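Local coordinates for START domain-containing protein 10 (Homo sapiens, PDB 6SER), which transfers phospholipids, phosphatidylcholine and phosphatidylethanolamine, between membranes, preferring species with a palmitoyl or stearoyl chain at sn-1 and an unsaturated 18:1 or 18:2 chain at sn-2, at residues V54-V59 with S203-A208; R34-A39 with T184-V189; V41-T46 with K67-M72. One frame throughout, in Å; residues are numbered along the deposited sequence.

Contact 1 of 3, residues V54-V59 with S203-A208; sequences VWVQAV and SSQFLA
Q205 reaches from the helix to the strand and lies against two valines, V54 and V56, while A208, one turn further along, meets V54 alone. The glutamine is extended beyond CG, and its first torsion (chi1 -125°, away from a staggered value) brings the chain over to the strand although its CB does not head there; the modelling at this point is uncertain. Its aliphatic part does the first touching, CG lying 3.9 Å from CG1 of V54, with the two side chains set obliquely to each other. In V54 the two methyls divide the work. CG1, anti to the backbone N (chi1 -179°), serves Q205, whereas CG2, anti to the carbonyl carbon, is turned to the helix at A208, whose CB lies 4.3 Å from it. The side chains of V56 and Q205 run at about a right angle, but their approach is doubtful in detail, because the amide and CG2 of V56 are modelled too close together.

This is part of the helix-grip fold of START domains, in which the long C-terminal helix, here 197-227, lies across the curved sheet. Over the short segments the helix axis passes 9.2 Å from the axis of strand 54-57, and their directions are nearly antiparallel, at 163°. The nearest CA atoms, those of V54 and Q205, are 7.0 Å apart. On the same face V54 also touches C70 and S204 touches I68, both on strand 68-74. The amide oxygen OE1 of Q205 accepts a weak hydrogen bond from the hydroxyl of T46 on strand 43-49, and a triethylene glycol, probably from crystallisation, approaches A208.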
ATOM      1  N   VAL A  54      13.039   9.556  -4.188  1.00 33.64           N
ATOM      2  CA  VAL A  54      12.738   8.238  -4.738  1.00 37.00           C
ATOM      3  C   VAL A  54      14.036   7.440  -4.827  1.00 38.82           C
ATOM      4  O   VAL A  54      15.040   7.936  -5.353  1.00 38.22           O
ATOM      5  CB  VAL A  54      12.061   8.343  -6.119  1.00 33.81           C
ATOM      6  CG1 VAL A  54      11.733   6.954  -6.682  1.00 32.50           C
ATOM      7  CG2 VAL A  54      10.810   9.192  -6.033  1.00 29.91           C
ATOM      8  N   TRP A  55      14.018   6.215  -4.303  1.00 37.47           N
ATOM      9  CA  TRP A  55      15.120   5.273  -4.423  1.00 36.02           C
ATOM     10  C   TRP A  55      14.674   4.036  -5.199  1.00 45.49           C
ATOM     11  O   TRP A  55      13.480   3.742  -5.312  1.00 33.19           O
ATOM     12  CB  TRP A  55      15.650   4.819  -3.058  1.00 37.16           C
ATOM     13  CG  TRP A  55      16.327   5.862  -2.229  1.00 59.37           C
ATOM     14  CD1 TRP A  55      17.676   6.070  -2.104  1.00 47.32           C
ATOM     15  CD2 TRP A  55      15.693   6.817  -1.372  1.00 39.94           C
ATOM     16  NE1 TRP A  55      17.914   7.104  -1.232  1.00 54.77           N
ATOM     17  CE2 TRP A  55      16.715   7.580  -0.767  1.00 46.49           C
ATOM     18  CE3 TRP A  55      14.365   7.103  -1.062  1.00 43.14           C
ATOM     19  CZ2 TRP A  55      16.447   8.608   0.125  1.00 51.51           C
ATOM     20  CZ3 TRP A  55      14.100   8.128  -0.177  1.00 52.50           C
ATOM     21  CH2 TRP A  55      15.134   8.864   0.411  1.00 52.17           C
ATOM     22  N   VAL A  56      15.627   3.362  -5.780  1.00 40.34           N
ATOM     23  CA  VAL A  56      15.367   2.168  -6.519  1.00 46.11           C
ATOM     24  C   VAL A  56      16.355   1.140  -6.022  1.00 41.56           C
ATOM     25  O   VAL A  56      17.448   1.478  -5.718  1.00 51.45           O
ATOM     26  CB  VAL A  56      15.498   2.436  -8.007  1.00 49.39           C
ATOM     27  CG1 VAL A  56      15.316   1.181  -8.793  1.00 57.73           C
ATOM     28  CG2 VAL A  56      14.454   3.419  -8.449  1.00 47.18           C
ATOM     29  N   GLN A  57      15.963  -0.109  -5.908  1.00 46.55           N
ATOM     30  CA  GLN A  57      16.888  -1.135  -5.394  1.00 56.95           C
ATOM     31  C   GLN A  57      18.078  -1.313  -6.325  1.00 69.15           C
ATOM     32  O   GLN A  57      17.900  -1.561  -7.490  1.00 74.83           O
ATOM     33  CB  GLN A  57      16.156  -2.389  -4.984  1.00 57.21           C
ATOM     34  CG  GLN A  57      16.097  -2.467  -3.477  1.00 55.68           C
ATOM     35  CD  GLN A  57      16.194  -3.864  -2.943  1.00 62.09           C
ATOM     36  OE1 GLN A  57      15.813  -4.800  -3.614  1.00 60.60           O
ATOM     37  NE2 GLN A  57      16.657  -3.991  -1.716  1.00 47.64           N
ATOM     38  N   ALA A  58      19.223  -1.053  -5.721  1.00 74.57           N
ATOM     39  CA  ALA A  58      20.538  -0.991  -6.357  1.00 68.35           C
ATOM     40  C   ALA A  58      20.887  -2.380  -6.785  1.00 76.83           C
ATOM     41  O   ALA A  58      21.468  -3.100  -6.004  1.00 82.38           O
ATOM     42  CB  ALA A  58      21.551  -0.458  -5.389  1.00 71.97           C
ATOM     43  N   VAL A  59      20.408  -2.681  -7.969  1.00 81.24           N
ATOM     44  CA  VAL A  59      20.663  -3.924  -8.737  1.00 85.74           C
ATOM     45  C   VAL A  59      20.660  -3.481 -10.196  1.00 88.69           C
ATOM     46  O   VAL A  59      21.290  -4.145 -10.997  1.00 88.72           O
ATOM     47  CB  VAL A  59      19.607  -5.016  -8.471  1.00 85.88           C
ATOM     48  CG1 VAL A  59      19.644  -5.527  -7.046  1.00 78.17           C
ATOM     49  CG2 VAL A  59      18.197  -4.579  -8.823  1.00 75.00           C
ATOM     50  N   SER A 203       8.126   3.846 -15.160  1.00 44.81           N
ATOM     51  CA  SER A 203       6.864   4.543 -14.943  1.00 45.82           C
ATOM     52  C   SER A 203       6.598   4.773 -13.458  1.00 47.45           C
ATOM     53  O   SER A 203       6.297   5.897 -13.035  1.00 40.46           O
ATOM     54  CB  SER A 203       5.727   3.736 -15.570  1.00 41.20           C
ATOM     55  OG  SER A 203       4.475   4.333 -15.291  1.00 52.76           O
ATOM     56  N   SER A 204       6.696   3.713 -12.650  1.00 44.39           N
ATOM     57  CA  SER A 204       6.417   3.855 -11.225  1.00 41.84           C
ATOM     58  C   SER A 204       7.412   4.794 -10.552  1.00 45.35           C
ATOM     59  O   SER A 204       7.062   5.485  -9.592  1.00 48.73           O
ATOM     60  CB  SER A 204       6.416   2.480 -10.554  1.00 46.47           C
ATOM     61  OG  SER A 204       7.728   1.980 -10.387  1.00 60.71           O
ATOM     62  N   GLN A 205       8.646   4.846 -11.050  1.00 51.52           N
ATOM     63  CA  GLN A 205       9.618   5.825 -10.571  1.00 50.46           C
ATOM     64  C   GLN A 205       9.197   7.241 -10.929  1.00 50.83           C
ATOM     65  O   GLN A 205       9.284   8.156 -10.101  1.00 43.91           O
ATOM     66  CB  GLN A 205      10.969   5.533 -11.197  1.00 53.69           C
ATOM     67  CG  GLN A 205      12.098   5.357 -10.259  1.00 56.22           C
ATOM     68  CD  GLN A 205      13.240   4.717 -10.981  1.00 72.65           C
ATOM     69  OE1 GLN A 205      14.213   5.378 -11.339  1.00 75.60           O
ATOM     70  NE2 GLN A 205      13.117   3.416 -11.241  1.00 61.42           N
ATOM     71  N   PHE A 206       8.745   7.433 -12.170  1.00 51.77           N
ATOM     72  CA  PHE A 206       8.458   8.766 -12.680  1.00 53.73           C
ATOM     73  C   PHE A 206       7.228   9.376 -12.024  1.00 49.11           C
ATOM     74  O   PHE A 206       7.174  10.593 -11.820  1.00 53.44           O
ATOM     75  CB  PHE A 206       8.278   8.695 -14.196  1.00 55.33           C
ATOM     76  CG  PHE A 206       7.964  10.014 -14.836  1.00 69.61           C
ATOM     77  CD1 PHE A 206       6.652  10.355 -15.150  1.00 64.26           C
ATOM     78  CD2 PHE A 206       8.978  10.909 -15.139  1.00 68.24           C
ATOM     79  CE1 PHE A 206       6.358  11.568 -15.746  1.00 63.62           C
ATOM     80  CE2 PHE A 206       8.694  12.124 -15.735  1.00 75.20           C
ATOM     81  CZ  PHE A 206       7.379  12.456 -16.038  1.00 71.94           C
ATOM     82  N   LEU A 207       6.232   8.563 -11.705  1.00 50.18           N
ATOM     83  CA  LEU A 207       4.977   9.062 -11.168  1.00 46.78           C
ATOM     84  C   LEU A 207       4.945   9.066  -9.648  1.00 47.31           C
ATOM     85  O   LEU A 207       4.048   9.685  -9.064  1.00 51.13           O
ATOM     86  CB  LEU A 207       3.815   8.218 -11.701  1.00 47.09           C
ATOM     87  CG  LEU A 207       3.584   8.258 -13.209  1.00 47.95           C
ATOM     88  CD1 LEU A 207       2.574   7.188 -13.605  1.00 47.30           C
ATOM     89  CD2 LEU A 207       3.102   9.638 -13.628  1.00 42.18           C
ATOM     90  N   ALA A 208       5.899   8.394  -9.006  1.00 43.99           N
ATOM     91  CA  ALA A 208       5.873   8.252  -7.554  1.00 51.37           C
ATOM     92  C   ALA A 208       5.819   9.587  -6.823  1.00 48.65           C
ATOM     93  O   ALA A 208       4.944   9.747  -5.955  1.00 44.63           O
ATOM     94  CB  ALA A 208       7.070   7.406  -7.098  1.00 47.21           C
TER

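Contact 2 of 3, residues R34-A39 with T184-V189; sequences RSECEA and TYLAQV
In the START helix-grip fold the N-terminal helix, here 27-38, packs on the face of the curved sheet away from the C-terminal helix, and C37, T184, E36 and L186 make part of that seam. The axis of segment 34-38 passes 9.1 Å from that of strand 184-189 and is steeply inclined to it, at 107°. T184 and L186, two residues apart on the strand, both direct CB at the helix; Y185 between them directs its own away.

C37 meets both. Its CB lies 3.8 Å from CG2 of T184, the methyl that stands anti to that residue's backbone N. With chi1 at -66° the sulfur is carried to the strand, where SG comes within 4.0 Å of CG2 of T184 and 4.2 Å of CB of L186, an apolar contact in the buried part of the seam.

E36 uses its length differently. Both ends of its carboxylate are engaged elsewhere: OE2 forms a salt bridge with NZ of K67, and OE1 has a weak hydrogen bond with NE2 of Q168. Those partners probably help keep the extended chain beside L186, the two side chains crossing at about a right angle. One methyl takes the whole contact: CD2 of L186 sits 3.7 Å from CD of E36 and 4.0 Å from each of the oxygens OE1 and OE2 of E36.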
ATOM      1  N   ARG A  34      10.140  -2.289   8.355  1.00 31.83           N
ATOM      2  CA  ARG A  34      10.669  -0.999   8.792  1.00 35.41           C
ATOM      3  C   ARG A  34      12.159  -0.900   8.498  1.00 44.52           C
ATOM      4  O   ARG A  34      12.642   0.121   7.991  1.00 40.21           O
ATOM      5  CB  ARG A  34      10.417  -0.780  10.284  1.00 41.33           C
ATOM      6  CG  ARG A  34      11.138   0.452  10.808  1.00 43.95           C
ATOM      7  CD  ARG A  34      10.663   0.881  12.193  1.00 47.94           C
ATOM      8  NE  ARG A  34      11.505   0.348  13.255  1.00 62.24           N
ATOM      9  CZ  ARG A  34      11.134  -0.612  14.096  1.00 75.83           C
ATOM     10  NH1 ARG A  34       9.923  -1.143  14.007  1.00 76.62           N
ATOM     11  NH2 ARG A  34      11.972  -1.036  15.031  1.00 82.69           N
ATOM     12  N   SER A  35      12.904  -1.960   8.806  1.00 39.67           N
ATOM     13  CA  SER A  35      14.326  -1.969   8.503  1.00 42.95           C
ATOM     14  C   SER A  35      14.560  -1.755   7.013  1.00 43.64           C
ATOM     15  O   SER A  35      15.503  -1.061   6.617  1.00 44.91           O
ATOM     16  CB  SER A  35      14.947  -3.281   8.985  1.00 35.68           C
ATOM     17  OG  SER A  35      16.089  -3.608   8.226  1.00 60.67           O
ATOM     18  N   GLU A  36      13.681  -2.305   6.175  1.00 36.57           N
ATOM     19  CA  GLU A  36      13.804  -2.108   4.736  1.00 30.56           C
ATOM     20  C   GLU A  36      13.629  -0.638   4.366  1.00 45.37           C
ATOM     21  O   GLU A  36      14.362  -0.107   3.522  1.00 44.26           O
ATOM     22  CB  GLU A  36      12.772  -2.969   4.017  1.00 43.19           C
ATOM     23  CG  GLU A  36      13.248  -3.589   2.744  1.00 53.61           C
ATOM     24  CD  GLU A  36      12.278  -4.623   2.225  1.00 63.89           C
ATOM     25  OE1 GLU A  36      11.469  -5.140   3.026  1.00 68.72           O
ATOM     26  OE2 GLU A  36      12.320  -4.914   1.015  1.00 72.04           O
ATOM     27  N   CYS A  37      12.664   0.037   4.995  1.00 39.04           N
ATOM     28  CA  CYS A  37      12.442   1.457   4.722  1.00 43.22           C
ATOM     29  C   CYS A  37      13.633   2.305   5.158  1.00 36.42           C
ATOM     30  O   CYS A  37      14.072   3.192   4.417  1.00 41.23           O
ATOM     31  CB  CYS A  37      11.160   1.931   5.415  1.00 34.13           C
ATOM     32  SG  CYS A  37       9.647   1.189   4.767  1.00 41.49           S
ATOM     33  N   GLU A  38      14.172   2.040   6.351  1.00 36.21           N
ATOM     34  CA  GLU A  38      15.276   2.831   6.889  1.00 43.03           C
ATOM     35  C   GLU A  38      16.613   2.508   6.226  1.00 49.93           C
ATOM     36  O   GLU A  38      17.562   3.293   6.353  1.00 50.03           O
ATOM     37  CB  GLU A  38      15.393   2.600   8.400  1.00 50.62           C
ATOM     38  CG  GLU A  38      14.138   2.946   9.209  1.00 58.71           C
ATOM     39  CD  GLU A  38      14.184   2.393  10.627  1.00 60.81           C
ATOM     40  OE1 GLU A  38      14.880   1.377  10.847  1.00 59.58           O
ATOM     41  OE2 GLU A  38      13.525   2.976  11.520  1.00 64.06           O
ATOM     42  N   ALA A  39      16.717   1.370   5.546  1.00 46.57           N
ATOM     43  CA  ALA A  39      17.978   0.974   4.940  1.00 43.36           C
ATOM     44  C   ALA A  39      18.299   1.859   3.743  1.00 46.43           C
ATOM     45  O   ALA A  39      17.415   2.221   2.961  1.00 42.21           O
ATOM     46  CB  ALA A  39      17.922  -0.491   4.510  1.00 36.12           C
ATOM     47  N   THR A 184       7.415   6.855   4.505  1.00 28.77           N
ATOM     48  CA  THR A 184       8.166   6.130   3.490  1.00 32.62           C
ATOM     49  C   THR A 184       7.255   5.074   2.880  1.00 30.48           C
ATOM     50  O   THR A 184       6.704   4.232   3.598  1.00 33.09           O
ATOM     51  CB  THR A 184       9.415   5.484   4.087  1.00 32.06           C
ATOM     52  OG1 THR A 184      10.238   6.501   4.683  1.00 35.96           O
ATOM     53  CG2 THR A 184      10.200   4.740   3.003  1.00 28.03           C
ATOM     54  N   TYR A 185       7.084   5.139   1.566  1.00 27.83           N
ATOM     55  CA  TYR A 185       6.318   4.160   0.804  1.00 26.88           C
ATOM     56  C   TYR A 185       7.299   3.208   0.133  1.00 37.35           C
ATOM     57  O   TYR A 185       8.261   3.649  -0.507  1.00 36.22           O
ATOM     58  CB  TYR A 185       5.442   4.869  -0.224  1.00 27.88           C
ATOM     59  CG  TYR A 185       4.933   4.021  -1.368  1.00 38.68           C
ATOM     60  CD1 TYR A 185       3.697   3.384  -1.286  1.00 36.36           C
ATOM     61  CD2 TYR A 185       5.662   3.894  -2.555  1.00 41.64           C
ATOM     62  CE1 TYR A 185       3.205   2.622  -2.341  1.00 36.86           C
ATOM     63  CE2 TYR A 185       5.180   3.129  -3.619  1.00 41.55           C
ATOM     64  CZ  TYR A 185       3.944   2.503  -3.504  1.00 43.42           C
ATOM     65  OH  TYR A 185       3.442   1.748  -4.539  1.00 46.53           O
ATOM     66  N   LEU A 186       7.074   1.912   0.305  1.00 38.59           N
ATOM     67  CA  LEU A 186       7.914   0.880  -0.293  1.00 36.30           C
ATOM     68  C   LEU A 186       7.007  -0.110  -1.009  1.00 38.15           C
ATOM     69  O   LEU A 186       6.086  -0.659  -0.395  1.00 37.18           O
ATOM     70  CB  LEU A 186       8.764   0.184   0.775  1.00 33.96           C
ATOM     71  CG  LEU A 186       9.509  -1.110   0.432  1.00 46.35           C
ATOM     72  CD1 LEU A 186      10.411  -0.923  -0.763  1.00 47.32           C
ATOM     73  CD2 LEU A 186      10.312  -1.568   1.634  1.00 49.20           C
ATOM     74  N   ALA A 187       7.252  -0.331  -2.301  1.00 31.82           N
ATOM     75  CA  ALA A 187       6.387  -1.223  -3.065  1.00 35.69           C
ATOM     76  C   ALA A 187       7.165  -1.999  -4.116  1.00 43.33           C
ATOM     77  O   ALA A 187       8.167  -1.527  -4.660  1.00 35.69           O
ATOM     78  CB  ALA A 187       5.264  -0.477  -3.778  1.00 30.77           C
ATOM     79  N   GLN A 188       6.650  -3.187  -4.416  1.00 30.08           N
ATOM     80  CA  GLN A 188       7.071  -3.996  -5.549  1.00 36.12           C
ATOM     81  C   GLN A 188       5.806  -4.660  -6.089  1.00 33.60           C
ATOM     82  O   GLN A 188       5.300  -5.612  -5.490  1.00 32.83           O
ATOM     83  CB  GLN A 188       8.120  -5.019  -5.136  1.00 39.38           C
ATOM     84  CG  GLN A 188       8.671  -5.835  -6.295  1.00 30.32           C
ATOM     85  CD  GLN A 188       9.688  -6.854  -5.839  1.00 44.81           C
ATOM     86  OE1 GLN A 188       9.606  -7.376  -4.722  1.00 48.15           O
ATOM     87  NE2 GLN A 188      10.672  -7.134  -6.694  1.00 49.02           N
ATOM     88  N   VAL A 189       5.318  -4.117  -7.172  1.00 29.40           N
ATOM     89  CA  VAL A 189       4.129  -4.562  -7.797  1.00 33.75           C
ATOM     90  C   VAL A 189       4.280  -4.958  -9.245  1.00 34.55           C
ATOM     91  O   VAL A 189       4.711  -4.192 -10.036  1.00 35.95           O
ATOM     92  CB  VAL A 189       3.085  -3.451  -7.730  1.00 36.60           C
ATOM     93  CG1 VAL A 189       1.828  -3.854  -8.433  1.00 29.52           C
ATOM     94  CG2 VAL A 189       2.784  -3.096  -6.313  1.00 32.23           C
TER

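Contact 3 of 3, residues V41-T46 with K67-M72; sequences VGWNLT and KIKCRM
The indole of W43 carries the tail of K69 flat over one face. NZ of K69 stands 3.6 Å from the centroid of the five-membered ring of W43 and only 8° off the ring normal, a cation-pi contact by both distance and direction. The carbon before it makes a CH-pi contact with the other ring: CE of K69 is 3.7 Å from the centroid of the six-membered ring of W43, 16° off its normal. Lower down the lysine, CB lies 3.6 Å from CZ3 of W43, so the chain meets the ring near its root and again at its tip. Its shape explains this: CG, anti to the backbone N, extends the chain from the strand, and the bend at chi3 (-62°) folds CE and NZ over the indole. K67 adds to the first shell at the benzo end, where its backbone O approaches CZ3 of W43 obliquely at 3.6 Å and its CB is 3.9 Å from CH2 of W43.

Further out, helix 27-38 supplies partners for both lysine ends, and strand 161-175 a further one for K67. NZ of K69 gives a hydrogen bond to the carbonyl of C37, in the last turn of that helix, and a weak one to the carbonyl of E36; the buried ammonium is thus met by carbonyls as well as by the ring, which probably helps offset the cost of burying charge. The tail of K67 leads away from W43 to E36 and to a hydrogen bond with OE1 of Q168.

The nearest CA atoms, of W43 and K69, are 8.5 Å apart because strand 52-57 runs between, antiparallel to both its neighbours. W43 also touches Q57 on that strand and L186 on strand 181-190. The Trp-Lys contact here spans the middle strand of the N-terminal antiparallel meander (43-49, 52-57, 68-74) of the START helix-grip sheet.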
ATOM      1  N   VAL A  41      21.838   1.326   2.136  1.00 36.89           N
ATOM      2  CA  VAL A  41      22.683   0.462   1.331  1.00 45.68           C
ATOM      3  C   VAL A  41      21.799  -0.435   0.478  1.00 53.91           C
ATOM      4  O   VAL A  41      20.770  -0.956   0.936  1.00 45.00           O
ATOM      5  CB  VAL A  41      23.621  -0.360   2.228  1.00 49.10           C
ATOM      6  CG1 VAL A  41      22.821  -1.070   3.301  1.00 65.55           C
ATOM      7  CG2 VAL A  41      24.386  -1.363   1.396  1.00 56.98           C
ATOM      8  N   GLY A  42      22.185  -0.599  -0.783  1.00 51.36           N
ATOM      9  CA  GLY A  42      21.381  -1.326  -1.728  1.00 49.36           C
ATOM     10  C   GLY A  42      20.274  -0.517  -2.360  1.00 50.25           C
ATOM     11  O   GLY A  42      19.473  -1.080  -3.115  1.00 52.47           O
ATOM     12  N   TRP A  43      20.194   0.776  -2.064  1.00 44.25           N
ATOM     13  CA  TRP A  43      19.260   1.687  -2.708  1.00 47.24           C
ATOM     14  C   TRP A  43      20.034   2.829  -3.351  1.00 44.81           C
ATOM     15  O   TRP A  43      20.956   3.387  -2.750  1.00 50.54           O
ATOM     16  CB  TRP A  43      18.242   2.253  -1.704  1.00 39.69           C
ATOM     17  CG  TRP A  43      17.401   1.201  -1.058  1.00 45.92           C
ATOM     18  CD1 TRP A  43      17.691   0.501   0.078  1.00 47.59           C
ATOM     19  CD2 TRP A  43      16.129   0.719  -1.515  1.00 35.17           C
ATOM     20  NE1 TRP A  43      16.675  -0.390   0.360  1.00 40.97           N
ATOM     21  CE2 TRP A  43      15.705  -0.269  -0.601  1.00 40.93           C
ATOM     22  CE3 TRP A  43      15.306   1.028  -2.605  1.00 38.84           C
ATOM     23  CZ2 TRP A  43      14.494  -0.953  -0.747  1.00 36.32           C
ATOM     24  CZ3 TRP A  43      14.102   0.348  -2.744  1.00 40.95           C
ATOM     25  CH2 TRP A  43      13.712  -0.629  -1.819  1.00 36.21           C
ATOM     26  N   ASN A  44      19.653   3.173  -4.573  1.00 40.57           N
ATOM     27  CA  ASN A  44      20.219   4.310  -5.277  1.00 41.11           C
ATOM     28  C   ASN A  44      19.179   5.414  -5.331  1.00 45.23           C
ATOM     29  O   ASN A  44      18.012   5.154  -5.640  1.00 45.04           O
ATOM     30  CB  ASN A  44      20.655   3.922  -6.689  1.00 50.30           C
ATOM     31  CG  ASN A  44      21.688   2.817  -6.689  1.00 56.24           C
ATOM     32  OD1 ASN A  44      22.569   2.774  -5.826  1.00 50.37           O
ATOM     33  ND2 ASN A  44      21.579   1.907  -7.651  1.00 70.01           N
ATOM     34  N   LEU A  45      19.604   6.633  -5.021  1.00 45.23           N
ATOM     35  CA  LEU A  45      18.737   7.789  -5.157  1.00 45.67           C
ATOM     36  C   LEU A  45      18.500   8.086  -6.632  1.00 42.18           C
ATOM     37  O   LEU A  45      19.419   8.031  -7.450  1.00 48.12           O
ATOM     38  CB  LEU A  45      19.360   8.994  -4.450  1.00 42.85           C
ATOM     39  CG  LEU A  45      18.511  10.230  -4.127  1.00 52.95           C
ATOM     40  CD1 LEU A  45      18.293  11.120  -5.345  1.00 51.53           C
ATOM     41  CD2 LEU A  45      17.180   9.838  -3.487  1.00 43.76           C
ATOM     42  N   THR A  46      17.259   8.415  -6.957  1.00 39.66           N
ATOM     43  CA  THR A  46      16.791   8.643  -8.316  1.00 41.34           C
ATOM     44  C   THR A  46      16.131  10.003  -8.494  1.00 43.65           C
ATOM     45  O   THR A  46      16.126  10.540  -9.605  1.00 47.47           O
ATOM     46  CB  THR A  46      15.805   7.518  -8.705  1.00 48.17           C
ATOM     47  OG1 THR A  46      16.539   6.389  -9.205  1.00 49.12           O
ATOM     48  CG2 THR A  46      14.771   7.969  -9.724  1.00 52.30           C
ATOM     49  N   LYS A  67      12.111  -3.129  -6.765  1.00 41.27           N
ATOM     50  CA  LYS A  67      11.470  -2.504  -5.621  1.00 44.41           C
ATOM     51  C   LYS A  67      11.719  -1.001  -5.649  1.00 48.23           C
ATOM     52  O   LYS A  67      12.816  -0.544  -5.972  1.00 43.70           O
ATOM     53  CB  LYS A  67      11.999  -3.105  -4.322  1.00 47.56           C
ATOM     54  CG  LYS A  67      11.972  -4.627  -4.301  1.00 54.72           C
ATOM     55  CD  LYS A  67      12.431  -5.189  -2.953  1.00 65.03           C
ATOM     56  CE  LYS A  67      11.349  -5.022  -1.894  1.00 70.55           C
ATOM     57  NZ  LYS A  67      10.831  -6.331  -1.392  1.00 64.89           N
ATOM     58  N   ILE A  68      10.680  -0.234  -5.321  1.00 43.19           N
ATOM     59  CA  ILE A  68      10.703   1.224  -5.347  1.00 37.76           C
ATOM     60  C   ILE A  68      10.468   1.722  -3.928  1.00 41.51           C
ATOM     61  O   ILE A  68       9.689   1.128  -3.176  1.00 39.99           O
ATOM     62  CB  ILE A  68       9.632   1.786  -6.310  1.00 44.09           C
ATOM     63  CG1 ILE A  68       9.783   1.163  -7.700  1.00 55.80           C
ATOM     64  CG2 ILE A  68       9.690   3.308  -6.393  1.00 41.73           C
ATOM     65  CD1 ILE A  68      11.189   1.259  -8.286  1.00 59.68           C
ATOM     66  N   LYS A  69      11.142   2.807  -3.563  1.00 35.45           N
ATOM     67  CA  LYS A  69      11.000   3.420  -2.249  1.00 35.02           C
ATOM     68  C   LYS A  69      10.819   4.917  -2.434  1.00 33.35           C
ATOM     69  O   LYS A  69      11.569   5.546  -3.187  1.00 35.12           O
ATOM     70  CB  LYS A  69      12.217   3.137  -1.363  1.00 34.97           C
ATOM     71  CG  LYS A  69      12.123   3.781   0.007  1.00 42.18           C
ATOM     72  CD  LYS A  69      13.468   3.846   0.715  1.00 41.62           C
ATOM     73  CE  LYS A  69      14.038   2.470   0.968  1.00 48.25           C
ATOM     74  NZ  LYS A  69      15.239   2.578   1.831  1.00 44.04           N
ATOM     75  N   CYS A  70       9.823   5.493  -1.771  1.00 32.19           N
ATOM     76  CA  CYS A  70       9.576   6.926  -1.886  1.00 33.15           C
ATOM     77  C   CYS A  70       9.312   7.508  -0.503  1.00 37.44           C
ATOM     78  O   CYS A  70       8.416   7.046   0.211  1.00 40.64           O
ATOM     79  CB  CYS A  70       8.413   7.219  -2.840  1.00 28.72           C
ATOM     80  SG  CYS A  70       8.291   8.979  -3.300  1.00 55.91           S
ATOM     81  N   ARG A  71      10.088   8.523  -0.140  1.00 33.23           N
ATOM     82  CA  ARG A  71      10.058   9.142   1.175  1.00 28.84           C
ATOM     83  C   ARG A  71       9.591  10.585   1.036  1.00 41.47           C
ATOM     84  O   ARG A  71      10.016  11.299   0.121  1.00 37.85           O
ATOM     85  CB  ARG A  71      11.448   9.078   1.818  1.00 34.27           C
ATOM     86  CG  ARG A  71      11.545   9.533   3.252  1.00 38.47           C
ATOM     87  CD  ARG A  71      12.928   9.213   3.805  1.00 35.82           C
ATOM     88  NE  ARG A  71      13.153   9.731   5.153  1.00 53.65           N
ATOM     89  CZ  ARG A  71      13.451  10.999   5.431  1.00 59.31           C
ATOM     90  NH1 ARG A  71      13.541  11.892   4.452  1.00 47.06           N
ATOM     91  NH2 ARG A  71      13.652  11.378   6.690  1.00 51.39           N
ATOM     92  N   MET A  72       8.703  11.013   1.930  1.00 39.84           N
ATOM     93  CA  MET A  72       8.154  12.361   1.846  1.00 41.24           C
ATOM     94  C   MET A  72       8.018  12.975   3.230  1.00 41.90           C
ATOM     95  O   MET A  72       7.374  12.402   4.114  1.00 39.01           O
ATOM     96  CB  MET A  72       6.800  12.368   1.143  1.00 37.55           C
ATOM     97  CG  MET A  72       6.063  13.679   1.316  1.00 35.90           C
ATOM     98  SD  MET A  72       4.543  13.690   0.371  1.00 41.82           S
ATOM     99  CE  MET A  72       3.556  12.528   1.316  1.00 43.18           C
TER

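From the N terminus, 34-39 at the end of helix 27-38 opens the loop that contact 2 closes at 184-189, far along the chain. Contact 3, between 41-46 and 67-72, closes a short loop nested within it. Segment 54-59 lies inside both loops and finds its partner, 203-208, only after both have closed, so contact 1 crosses each of them. In space, strand 52-57, which carries contact 1, pairs with both strands of contact 3, and strand 68-74 pairs in turn with strand 181-190 of contact 2. Contacts 2 and 3 use the sheet face next to helix 27-38; contact 1 uses the other, beneath helix 197-227.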